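PDB 2YIK: endoglucanase from Clostridium thermocellum, which probably hydrolyses beta-1,4-glucosidic bonds within cellulose chains, as a glycoside hydrolase family 9 cellulase. Local coordinates for residues A[90-95]-A[177-182]; A[423-428]-A[506-511]; A[427-432]-A[437-442]. All coordinates share one frame; numbering follows the deposited sequence.

Contact 1: residues A[90-95]-A[177-182]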
loop_
_atom_site.group_PDB
_atom_site.type_symbol
_atom_site.label_atom_id
_atom_site.label_comp_id
_atom_site.label_asym_id
_atom_site.label_seq_id
_atom_site.Cartn_x
_atom_site.Cartn_y
_atom_site.Cartn_z
ATOM N N ASP A 90 -1.053 -31.450 5.471
ATOM C CA ASP A 90 -0.621 -32.216 6.641
ATOM C C ASP A 90 0.859 -32.568 6.483
ATOM O O ASP A 90 1.637 -32.492 7.431
ATOM C CB ASP A 90 -1.396 -33.533 6.768
ATOM C CG ASP A 90 -2.821 -33.345 7.240
ATOM O OD1 ASP A 90 -3.124 -32.315 7.885
ATOM O OD2 ASP A 90 -3.645 -34.255 6.980
ATOM N N GLY A 91 1.229 -32.972 5.275
ATOM C CA GLY A 91 2.604 -33.350 4.995
ATOM C C GLY A 91 3.601 -32.210 5.132
ATOM O O GLY A 91 4.702 -32.394 5.647
ATOM N N PHE A 92 3.215 -31.030 4.661
ATOM C CA PHE A 92 4.085 -29.869 4.750
ATOM C C PHE A 92 4.304 -29.504 6.209
ATOM O O PHE A 92 5.430 -29.270 6.628
ATOM C CB PHE A 92 3.476 -28.674 4.027
ATOM C CG PHE A 92 4.387 -27.490 3.977
ATOM C CD1 PHE A 92 5.374 -27.402 2.999
ATOM C CD2 PHE A 92 4.310 -26.502 4.947
ATOM C CE1 PHE A 92 6.278 -26.347 2.991
ATOM C CE2 PHE A 92 5.211 -25.438 4.951
ATOM C CZ PHE A 92 6.199 -25.362 3.968
ATOM N N ILE A 93 3.221 -29.446 6.977
ATOM C CA ILE A 93 3.315 -29.122 8.400
ATOM C C ILE A 93 4.168 -30.172 9.124
ATOM O O ILE A 93 5.008 -29.840 9.964
ATOM C CB ILE A 93 1.914 -29.084 9.073
ATOM C CG1 ILE A 93 1.068 -27.951 8.483
ATOM C CG2 ILE A 93 2.062 -28.907 10.572
ATOM C CD1 ILE A 93 1.708 -26.581 8.639
ATOM N N SER A 94 3.951 -31.439 8.780
ATOM C CA SER A 94 4.679 -32.540 9.402
ATOM C C SER A 94 6.194 -32.408 9.211
ATOM O O SER A 94 6.956 -32.548 10.167
ATOM C CB SER A 94 4.181 -33.878 8.837
ATOM O OG SER A 94 4.594 -34.958 9.654
ATOM N N SER A 95 6.622 -32.104 7.987
ATOM C CA SER A 95 8.049 -31.959 7.677
ATOM C C SER A 95 8.687 -30.658 8.162
ATOM O O SER A 95 9.900 -30.607 8.364
ATOM C CB SER A 95 8.282 -32.040 6.168
ATOM O OG SER A 95 7.912 -33.293 5.637
ATOM N N VAL A 177 13.275 -18.877 3.461
ATOM C CA VAL A 177 11.842 -18.794 3.727
ATOM C C VAL A 177 11.198 -20.161 3.511
ATOM O O VAL A 177 11.376 -20.790 2.469
ATOM C CB VAL A 177 11.141 -17.769 2.801
ATOM C CG1 VAL A 177 9.635 -17.822 3.023
ATOM C CG2 VAL A 177 11.667 -16.364 3.077
ATOM N N VAL A 178 10.450 -20.611 4.508
ATOM C CA VAL A 178 9.773 -21.895 4.454
ATOM C C VAL A 178 8.285 -21.693 4.143
ATOM O O VAL A 178 7.682 -22.456 3.387
ATOM C CB VAL A 178 9.951 -22.642 5.802
ATOM C CG1 VAL A 178 9.008 -23.826 5.883
ATOM C CG2 VAL A 178 11.403 -23.109 5.941
ATOM N N ALA A 179 7.703 -20.652 4.727
ATOM C CA ALA A 179 6.302 -20.324 4.504
ATOM C C ALA A 179 6.057 -18.855 4.847
ATOM O O ALA A 179 6.755 -18.268 5.684
ATOM C CB ALA A 179 5.406 -21.217 5.356
ATOM N N PHE A 180 5.071 -18.261 4.184
ATOM C CA PHE A 180 4.711 -16.877 4.437
ATOM C C PHE A 180 3.202 -16.768 4.565
ATOM O O PHE A 180 2.467 -17.107 3.634
ATOM C CB PHE A 180 5.186 -15.967 3.299
ATOM C CG PHE A 180 4.710 -14.540 3.423
ATOM C CD1 PHE A 180 5.200 -13.709 4.431
ATOM C CD2 PHE A 180 3.728 -14.045 2.568
ATOM C CE1 PHE A 180 4.729 -12.401 4.574
ATOM C CE2 PHE A 180 3.250 -12.733 2.704
ATOM C CZ PHE A 180 3.745 -11.916 3.710
ATOM N N CYS A 181 2.730 -16.319 5.720
ATOM C CA CYS A 181 1.296 -16.154 5.898
ATOM C C CYS A 181 0.932 -14.821 5.265
ATOM O O CYS A 181 1.331 -13.761 5.747
ATOM C CB CYS A 181 0.899 -16.140 7.372
ATOM S SG CYS A 181 -0.887 -15.854 7.603
ATOM N N HIS A 182 0.161 -14.888 4.188
ATOM C CA HIS A 182 -0.237 -13.693 3.460
ATOM C C HIS A 182 -1.661 -13.230 3.741
ATOM O O HIS A 182 -2.040 -12.135 3.340
ATOM C CB HIS A 182 -0.101 -13.941 1.957
ATOM C CG HIS A 182 -1.064 -14.952 1.426
ATOM N ND1 HIS A 182 -0.814 -16.313 1.443
ATOM C CD2 HIS A 182 -2.295 -14.811 0.885
ATOM C CE1 HIS A 182 -1.846 -16.957 0.935
ATOM N NE2 HIS A 182 -2.762 -16.067 0.587
#

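Contact 2: residues A[423-428]-A[506-511]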
loop_
_atom_site.group_PDB
_atom_site.type_symbol
_atom_site.label_atom_id
_atom_site.label_comp_id
_atom_site.label_asym_id
_atom_site.label_seq_id
_atom_site.Cartn_x
_atom_site.Cartn_y
_atom_site.Cartn_z
ATOM N N SER A 423 -4.656 20.673 -8.481
ATOM C CA SER A 423 -6.033 20.918 -8.887
ATOM C C SER A 423 -6.884 19.702 -8.518
ATOM O O SER A 423 -8.027 19.840 -8.096
ATOM C CB SER A 423 -6.122 21.197 -10.395
ATOM O OG SER A 423 -6.012 20.014 -11.166
ATOM N N GLN A 424 -6.316 18.509 -8.655
ATOM C CA GLN A 424 -7.052 17.295 -8.331
ATOM C C GLN A 424 -7.251 17.123 -6.823
ATOM O O GLN A 424 -8.334 16.729 -6.386
ATOM C CB GLN A 424 -6.350 16.073 -8.934
ATOM C CG GLN A 424 -6.317 16.058 -10.468
ATOM C CD GLN A 424 -7.693 16.248 -11.096
ATOM O OE1 GLN A 424 -7.999 17.308 -11.655
ATOM N NE2 GLN A 424 -8.531 15.224 -11.001
ATOM N N MET A 425 -6.225 17.415 -6.024
ATOM C CA MET A 425 -6.375 17.292 -4.572
ATOM C C MET A 425 -7.397 18.317 -4.084
ATOM O O MET A 425 -8.224 18.015 -3.216
ATOM C CB MET A 425 -5.050 17.523 -3.843
ATOM C CG MET A 425 -5.144 17.254 -2.341
ATOM S SD MET A 425 -5.623 15.532 -1.988
ATOM C CE MET A 425 -3.953 14.721 -2.059
ATOM N N ASP A 426 -7.341 19.526 -4.637
ATOM C CA ASP A 426 -8.299 20.557 -4.239
ATOM C C ASP A 426 -9.723 20.111 -4.600
ATOM O O ASP A 426 -10.663 20.396 -3.854
ATOM C CB ASP A 426 -7.965 21.908 -4.888
ATOM C CG ASP A 426 -6.710 22.546 -4.304
ATOM O OD1 ASP A 426 -6.152 22.004 -3.323
ATOM O OD2 ASP A 426 -6.282 23.599 -4.822
ATOM N N TYR A 427 -9.893 19.411 -5.725
ATOM C CA TYR A 427 -11.229 18.923 -6.085
ATOM C C TYR A 427 -11.666 17.945 -4.998
ATOM O O TYR A 427 -12.783 18.031 -4.478
ATOM C CB TYR A 427 -11.234 18.189 -7.441
ATOM C CG TYR A 427 -12.563 17.507 -7.781
ATOM C CD1 TYR A 427 -12.947 16.334 -7.136
ATOM C CD2 TYR A 427 -13.448 18.052 -8.725
ATOM C CE1 TYR A 427 -14.176 15.718 -7.405
ATOM C CE2 TYR A 427 -14.684 17.437 -9.007
ATOM C CZ TYR A 427 -15.040 16.272 -8.337
ATOM O OH TYR A 427 -16.259 15.657 -8.563
ATOM N N LEU A 428 -10.785 17.011 -4.653
ATOM C CA LEU A 428 -11.115 16.023 -3.633
ATOM C C LEU A 428 -11.333 16.639 -2.254
ATOM O O LEU A 428 -12.041 16.066 -1.430
ATOM C CB LEU A 428 -10.036 14.932 -3.571
ATOM C CG LEU A 428 -10.055 13.939 -4.745
ATOM C CD1 LEU A 428 -8.821 13.038 -4.688
ATOM C CD2 LEU A 428 -11.330 13.108 -4.699
ATOM N N VAL A 506 -1.441 9.524 1.115
ATOM C CA VAL A 506 -0.550 10.060 2.136
ATOM C C VAL A 506 0.614 10.782 1.467
ATOM O O VAL A 506 0.896 11.943 1.769
ATOM C CB VAL A 506 0.004 8.943 3.048
ATOM C CG1 VAL A 506 1.044 9.519 4.024
ATOM C CG2 VAL A 506 -1.141 8.291 3.806
ATOM N N GLY A 507 1.274 10.089 0.544
ATOM C CA GLY A 507 2.407 10.662 -0.159
ATOM C C GLY A 507 2.079 11.899 -0.977
ATOM O O GLY A 507 2.896 12.824 -1.062
ATOM N N ALA A 508 0.894 11.914 -1.589
ATOM C CA ALA A 508 0.471 13.049 -2.405
ATOM C C ALA A 508 0.351 14.307 -1.542
ATOM O O ALA A 508 0.740 15.393 -1.963
ATOM C CB ALA A 508 -0.862 12.743 -3.086
ATOM N N CYS A 509 -0.200 14.154 -0.342
ATOM C CA CYS A 509 -0.342 15.277 0.579
ATOM C C CYS A 509 1.030 15.844 0.907
ATOM O O CYS A 509 1.225 17.060 0.868
ATOM C CB CYS A 509 -1.024 14.832 1.870
ATOM S SG CYS A 509 -2.780 14.409 1.692
ATOM N N ALA A 510 1.976 14.958 1.225
ATOM C CA ALA A 510 3.338 15.371 1.551
ATOM C C ALA A 510 3.976 16.068 0.359
ATOM O O ALA A 510 4.635 17.097 0.512
ATOM C CB ALA A 510 4.183 14.162 1.955
ATOM N N GLY A 511 3.785 15.487 -0.824
ATOM C CA GLY A 511 4.350 16.053 -2.036
ATOM C C GLY A 511 3.791 17.430 -2.352
ATOM O O GLY A 511 4.521 18.309 -2.815
#

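Contact 3: residues A[427-432]-A[437-442]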
loop_
_atom_site.group_PDB
_atom_site.type_symbol
_atom_site.label_atom_id
_atom_site.label_comp_id
_atom_site.label_asym_id
_atom_site.label_seq_id
_atom_site.Cartn_x
_atom_site.Cartn_y
_atom_site.Cartn_z
ATOM N N TYR A 427 -9.893 19.411 -5.725
ATOM C CA TYR A 427 -11.229 18.923 -6.085
ATOM C C TYR A 427 -11.666 17.945 -4.998
ATOM O O TYR A 427 -12.783 18.031 -4.478
ATOM C CB TYR A 427 -11.234 18.189 -7.441
ATOM C CG TYR A 427 -12.563 17.507 -7.781
ATOM C CD1 TYR A 427 -12.947 16.334 -7.136
ATOM C CD2 TYR A 427 -13.448 18.052 -8.725
ATOM C CE1 TYR A 427 -14.176 15.718 -7.405
ATOM C CE2 TYR A 427 -14.684 17.437 -9.007
ATOM C CZ TYR A 427 -15.040 16.272 -8.337
ATOM O OH TYR A 427 -16.259 15.657 -8.563
ATOM N N LEU A 428 -10.785 17.011 -4.653
ATOM C CA LEU A 428 -11.115 16.023 -3.633
ATOM C C LEU A 428 -11.333 16.639 -2.254
ATOM O O LEU A 428 -12.041 16.066 -1.430
ATOM C CB LEU A 428 -10.036 14.932 -3.571
ATOM C CG LEU A 428 -10.055 13.939 -4.745
ATOM C CD1 LEU A 428 -8.821 13.038 -4.688
ATOM C CD2 LEU A 428 -11.330 13.108 -4.699
ATOM N N LEU A 429 -10.745 17.805 -2.001
ATOM C CA LEU A 429 -10.923 18.459 -0.712
ATOM C C LEU A 429 -12.178 19.340 -0.672
ATOM O O LEU A 429 -12.475 19.944 0.352
ATOM C CB LEU A 429 -9.678 19.287 -0.352
ATOM C CG LEU A 429 -8.401 18.487 -0.044
ATOM C CD1 LEU A 429 -7.261 19.439 0.306
ATOM C CD2 LEU A 429 -8.660 17.523 1.114
ATOM N N GLY A 430 -12.908 19.421 -1.783
ATOM C CA GLY A 430 -14.121 20.229 -1.784
ATOM C C GLY A 430 -14.375 21.176 -2.949
ATOM O O GLY A 430 -15.478 21.705 -3.075
ATOM N N LYS A 431 -13.371 21.403 -3.791
ATOM C CA LYS A 431 -13.515 22.298 -4.937
ATOM C C LYS A 431 -14.211 21.521 -6.069
ATOM O O LYS A 431 -13.608 21.213 -7.101
ATOM C CB LYS A 431 -12.131 22.787 -5.368
ATOM C CG LYS A 431 -12.132 24.000 -6.264
ATOM C CD LYS A 431 -10.782 24.709 -6.204
ATOM C CE LYS A 431 -10.725 25.853 -7.205
ATOM N NZ LYS A 431 -9.335 26.355 -7.400
ATOM N N ASN A 432 -15.488 21.213 -5.855
ATOM C CA ASN A 432 -16.279 20.440 -6.804
ATOM C C ASN A 432 -17.757 20.846 -6.780
ATOM O O ASN A 432 -18.176 21.630 -5.932
ATOM C CB ASN A 432 -16.139 18.953 -6.474
ATOM C CG ASN A 432 -16.529 18.633 -5.040
ATOM O OD1 ASN A 432 -17.684 18.805 -4.642
ATOM N ND2 ASN A 432 -15.562 18.162 -4.253
ATOM N N CYS A 437 -16.071 17.415 0.586
ATOM C CA CYS A 437 -14.720 16.979 0.903
ATOM C C CYS A 437 -14.798 15.466 1.044
ATOM O O CYS A 437 -15.577 14.945 1.849
ATOM C CB CYS A 437 -14.225 17.597 2.213
ATOM S SG CYS A 437 -12.542 17.058 2.663
ATOM N N TYR A 438 -13.992 14.763 0.260
ATOM C CA TYR A 438 -14.002 13.310 0.265
ATOM C C TYR A 438 -13.065 12.633 1.271
ATOM O O TYR A 438 -12.887 11.418 1.247
ATOM C CB TYR A 438 -13.746 12.827 -1.162
ATOM C CG TYR A 438 -14.909 13.141 -2.085
ATOM C CD1 TYR A 438 -16.057 12.355 -2.069
ATOM C CD2 TYR A 438 -14.884 14.257 -2.932
ATOM C CE1 TYR A 438 -17.158 12.661 -2.866
ATOM C CE2 TYR A 438 -15.983 14.580 -3.737
ATOM C CZ TYR A 438 -17.116 13.774 -3.699
ATOM O OH TYR A 438 -18.202 14.066 -4.492
ATOM N N VAL A 439 -12.478 13.435 2.152
ATOM C CA VAL A 439 -11.590 12.955 3.207
ATOM C C VAL A 439 -12.440 13.129 4.467
ATOM O O VAL A 439 -12.731 14.261 4.857
ATOM C CB VAL A 439 -10.332 13.845 3.298
ATOM C CG1 VAL A 439 -9.425 13.378 4.426
ATOM C CG2 VAL A 439 -9.595 13.820 1.973
ATOM N N VAL A 440 -12.862 12.040 5.107
ATOM C CA VAL A 440 -13.724 12.226 6.267
ATOM C C VAL A 440 -13.070 12.898 7.477
ATOM O O VAL A 440 -11.898 12.669 7.785
ATOM C CB VAL A 440 -14.465 10.893 6.674
ATOM C CG1 VAL A 440 -13.952 9.724 5.869
ATOM C CG2 VAL A 440 -14.359 10.648 8.160
ATOM N N GLY A 441 -13.846 13.768 8.125
ATOM C CA GLY A 441 -13.389 14.483 9.307
ATOM C C GLY A 441 -12.502 15.692 9.068
ATOM O O GLY A 441 -12.192 16.433 9.994
ATOM N N TYR A 442 -12.106 15.906 7.820
ATOM C CA TYR A 442 -11.225 17.013 7.471
ATOM C C TYR A 442 -11.874 18.387 7.562
ATOM O O TYR A 442 -11.223 19.369 7.927
ATOM C CB TYR A 442 -10.700 16.822 6.046
ATOM C CG TYR A 442 -9.708 17.872 5.585
ATOM C CD1 TYR A 442 -8.360 17.782 5.932
ATOM C CD2 TYR A 442 -10.111 18.944 4.786
ATOM C CE1 TYR A 442 -7.436 18.723 5.491
ATOM C CE2 TYR A 442 -9.192 19.899 4.339
ATOM C CZ TYR A 442 -7.857 19.776 4.694
ATOM O OH TYR A 442 -6.935 20.688 4.237
HETATM O O HOH W 1 -18.158 15.788 -6.523
#

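Contact 1: residues A[90-95]-A[177-182]
Phe-92 swings its ring to the far side of CB from its backbone N (chi1 -175°), and Val-178 turns CG1 the same way (chi1 167°), which brings the outer end of the ring on helix 90-100 up to one methyl of strand 177-184. The strand carries a classic beta bulge at this point: Val-178 and Ala-179 both lie opposite Phe-170 of strand 169-171, and Val-178 has left the extended conformation (psi -39°). Successive residues of a regular strand alternate between its two faces; here both members of the bulge meet the same aromatic ring.

Two apolar contacts follow. Phe-92 CZ reaches Val-178 CG1 at 3.7 Å, the two side chains meeting at a slant. Ala-179 CB lies 4.2 Å from Phe-92 CE2 and comes to the ring obliquely. No hydrogen bond links the two segments, and the backbones stay well apart, with 9.8 Å between the CA atoms of Phe-92 and Val-178.

The same helix reaches the bulge a turn or two further on, where Asn-96 and Val-99 touch Val-178 and Leu-100 touches Ala-179. Thr-210 and Glu-212, in the loop after strand 206-209, also border the phenyl ring. The helix thus packs beside a small antiparallel sheet through apolar side chains.

At the rim of the ring, Phe-92 CZ stands 3.3 Å from Val-178 O, which lies near the ring plane.

Contact 2: residues A[423-428]-A[506-511]
Met-425 reaches from helix 416-428 to Ala-508 and Cys-509 of helix 499-516, a helix-helix contact in the (alpha/alpha)6 barrel expected of a family 9 glycoside hydrolase. The whole contact is apolar and is made by one terminal methyl. Met-425 CE lies 3.8 Å from Ala-508 CB and 3.9 Å from Cys-509 SG. The two partners are seen from CE in directions about 89° apart, so the methyl sits before two consecutive residues of the second helix and is not lined up on one of them.

The shape of the thioether explains the reach. Met-425 leaves its helix with CG opposite the backbone N (chi1 -174°), then folds at both following bonds, so that the chain is not extended and CE, beyond the sulfur, is the part presented to the other helix. Its own SD stays further back, 4.8 Å from Cys-509 SG. Cys-509 turns SG opposite its carbonyl carbon (chi1 -70°), while the short side chain of Ala-508 points toward helix 416-428 and leaves the methyl close to the helix surface. The nearest CA atoms, those of Met-425 and Cys-509, are 8.2 Å apart.

Polar interactions take no part across the interface; hydrogen bonding stays within each helix. Tyr-427 N bonds to Ser-423 O at 3.0 Å on one side, and Gly-511 N to Gly-507 O at 2.8 Å on the other.

Around this buried point, Met-425 also touches Phe-505 and Leu-512 of helix 499-516 and Gln-400 of helix 392-408. Cys-509 continues the packing onto Ala-43 and Leu-44 of helix 40-47, so that four helices come together here.

Contact 3: residues A[427-432]-A[437-442]
Leu-429 directs CD2 into a pocket formed by Val-439, Tyr-442 and Cys-437. The methyl makes a CH-pi contact over one face of the Tyr-442 ring, 4.2 Å from its centroid and 18° off the normal, displaced toward the rim. Val-439 runs beside Leu-429 and points the same way, its CG2 3.9 Å from CD2. Nearby, Leu-428 crosses the Tyr-438 side chain at about a right angle, and the CD2 atoms of the two residues meet at 4.1 Å.

Further out, the backbones join. Tyr-438 N donates to Leu-428 O at 2.9 Å in an almost straight bond (175°). Helix 416-428 ends in a Schellman motif with Gly-430 at positive phi, and a type II turn from Val-439 to Tyr-442 brings the Tyr-442 ring back over Leu-429.

Asn-432 holds the polar edge. Its CB lies over one face of the Tyr-427 ring, and CG, set between backbone N and carbonyl carbon (chi1 56°), sends ND2 to Tyr-427 O at 2.8 Å. That oxygen also accepts from Gly-430 N, and ND2 has a second acceptor in Arg-436 O. Water 1 donates to Tyr-427 OH at 2.8 Å and lies 2.7 Å from Tyr-438 OH, in the plane of the Tyr-438 ring; Tyr-427 OH is also bonded to Asp-483.

Helix 392-408 packs against Leu-428 through Asn-396, Thr-397 and Gln-400, while Tyr-442 OH bonds to Asn-39 O, just ahead of helix 40-47. The contact thus folds the loop leading to helix 453-456 back over the end of helix 416-428.

How the contacts relate
From the N terminus, contact 1 closes first: a largely helical excursion of 81 residues returns to set the sheet strand 177-184 against helix 90-100. Contact 2 opens much later, at helix 416-428, and closes through helix 499-516 after a mostly irregular excursion. Contact 3 starts from the same helix, shares Tyr-427 and Leu-428 with contact 2, and closes its short loop inside the longer one, so it nests there; no loops cross. A probable hydrogen bond from Lys-431 N to Asp-426 O joins these two, whose centres are about 10 Å apart. Contact 1 lies on the opposite side of the chain's centre, its centre about 42 Å from that of contact 2.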